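Local coordinates for protein-arginine-phosphatase (Bacillus subtilis subsp. subtilis, PDB 4KK3) that removes phosphate from phosphoarginine residues of many proteins, counteracting the arginine kinase McsB, with almost no activity on phosphoserine, phosphothreonine or phosphotyrosine peptides, at residues Lys88-Ile91 and Ala92-Gly96. Residues are numbered along the deposited sequence; the frame is centred on the assembly and turned at random.
Sequences KQII and ASQFG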
loop_
_atom_site.group_PDB
_atom_site.type_symbol
_atom_site.label_atom_id
_atom_site.label_comp_id
_atom_site.label_asym_id
_atom_site.label_seq_id
_atom_site.Cartn_x
_atom_site.Cartn_y
_atom_site.Cartn_z
ATOM N N LYS A 88 -3.996 -10.876 3.275
ATOM C CA LYS A 88 -4.208 -11.032 4.723
ATOM C C LYS A 88 -3.948 -12.449 5.191
ATOM O O LYS A 88 -3.370 -12.673 6.256
ATOM C CB LYS A 88 -5.640 -10.664 5.111
ATOM C CG LYS A 88 -5.932 -9.189 5.023
ATOM C CD LYS A 88 -7.370 -8.845 5.397
ATOM C CE LYS A 88 -7.844 -9.527 6.661
ATOM N NZ LYS A 88 -9.237 -9.095 6.982
ATOM N N GLN A 89 -4.390 -13.401 4.381
ATOM C CA GLN A 89 -4.240 -14.822 4.665
ATOM C C GLN A 89 -2.787 -15.249 4.660
ATOM O O GLN A 89 -2.345 -16.020 5.520
ATOM C CB GLN A 89 -5.014 -15.644 3.635
ATOM C CG GLN A 89 -6.506 -15.484 3.740
ATOM C CD GLN A 89 -7.004 -15.783 5.142
ATOM O OE1 GLN A 89 -6.539 -16.719 5.797
ATOM N NE2 GLN A 89 -7.927 -14.966 5.625
ATOM N N ILE A 90 -2.047 -14.773 3.669
ATOM C CA ILE A 90 -0.635 -15.074 3.601
ATOM C C ILE A 90 0.096 -14.450 4.778
ATOM O O ILE A 90 0.983 -15.078 5.350
ATOM C CB ILE A 90 -0.015 -14.563 2.281
ATOM C CG1 ILE A 90 -0.706 -15.219 1.087
ATOM C CG2 ILE A 90 1.494 -14.835 2.242
ATOM C CD1 ILE A 90 -0.554 -16.715 1.043
ATOM N N ILE A 91 -0.246 -13.197 5.104
ATOM C CA ILE A 91 0.370 -12.507 6.235
ATOM C C ILE A 91 0.208 -13.362 7.495
ATOM O O ILE A 91 1.151 -13.550 8.260
ATOM C CB ILE A 91 -0.301 -11.144 6.536
ATOM C CG1 ILE A 91 -0.271 -10.225 5.328
ATOM C CG2 ILE A 91 0.400 -10.448 7.672
ATOM C CD1 ILE A 91 1.024 -10.065 4.787
ATOM N N ALA A 92 -0.994 -13.881 7.687
ATOM C CA ALA A 92 -1.294 -14.716 8.860
ATOM C C ALA A 92 -0.552 -16.056 8.892
ATOM O O ALA A 92 -0.260 -16.584 9.966
ATOM C CB ALA A 92 -2.801 -14.942 8.981
ATOM N N SER A 93 -0.249 -16.613 7.725
ATOM C CA SER A 93 0.384 -17.930 7.670
ATOM C C SER A 93 1.901 -17.845 7.794
ATOM O O SER A 93 2.547 -18.783 8.259
ATOM C CB SER A 93 -0.004 -18.671 6.388
ATOM O OG SER A 93 0.544 -18.042 5.238
ATOM N N GLN A 94 2.463 -16.714 7.382
ATOM C CA GLN A 94 3.913 -16.563 7.331
ATOM C C GLN A 94 4.501 -15.797 8.515
ATOM O O GLN A 94 5.686 -15.939 8.816
ATOM C CB GLN A 94 4.335 -15.913 6.009
ATOM C CG GLN A 94 4.045 -16.769 4.786
ATOM C CD GLN A 94 4.625 -18.175 4.899
ATOM O OE1 GLN A 94 3.911 -19.170 4.735
ATOM N NE2 GLN A 94 5.924 -18.262 5.174
ATOM N N PHE A 95 3.685 -14.994 9.190
ATOM C CA PHE A 95 4.197 -14.194 10.299
ATOM C C PHE A 95 3.421 -14.374 11.592
ATOM O O PHE A 95 2.576 -15.266 11.704
ATOM C CB PHE A 95 4.293 -12.716 9.900
ATOM C CG PHE A 95 5.128 -12.497 8.680
ATOM C CD1 PHE A 95 6.506 -12.608 8.743
ATOM C CD2 PHE A 95 4.536 -12.230 7.462
ATOM C CE1 PHE A 95 7.280 -12.435 7.617
ATOM C CE2 PHE A 95 5.303 -12.056 6.330
ATOM C CZ PHE A 95 6.678 -12.157 6.408
ATOM N N GLY A 96 3.731 -13.527 12.569
ATOM C CA GLY A 96 3.222 -13.680 13.921
ATOM C C GLY A 96 1.751 -13.365 14.097
ATOM O O GLY A 96 1.004 -13.218 13.121
#
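The Phe95 ring meets Ile91 at its edge, where the carbonyl oxygen of Ile91 lies near the ring plane, 3.7 Å from Phe95 CD2. One face of the ring carries CB of the preceding Gln94, 3.9 Å above the plane and displaced toward the rim. The same Ile91 O accepts a hydrogen bond from Phe95 N at 3.1 Å, so backbone and ring of one residue converge on one carbonyl. Phe95 places CG anti to its own carbonyl carbon and beside the backbone N, which keeps the ring close to that oxygen.

Helix 85-94 ends here, and it illustrates how a terminal turn is tied off: Phe95 is the first residue to abandon helical backbone angles, yet its N-H still completes an i to i+4 bond. The helix forms the middle of a beta-alpha-beta unit between parallel strands 79-82 and 102-104. On its inner side, Ile91 is buried against Val102, Leu69 and Met74; Phe95 also reaches Leu69 and Met74, joining the helix end to helix 71-76.

One residue back along the helix, Ile90 O takes two donors, with a weak third bond from Ser93 N. Gln94 N approaches nearly head-on, with a C=O...N angle of 162°, whereas Ser93 OG arrives from the flank at 112°, 3.0 Å from Ile90 O. The serine can do this because its hydroxyl sits between backbone N and carbonyl carbon (chi1 67°), folded back over the preceding turn. Alongside, Ile90 and Gln94 point the same way, with Ile90 CG2 4.1 Å from Gln94 CG. Two residues earlier in the bonding pattern, Ala92 N donates to Lys88 O at 3.0 Å, while the Lys88 amine forms a salt bridge with Glu107.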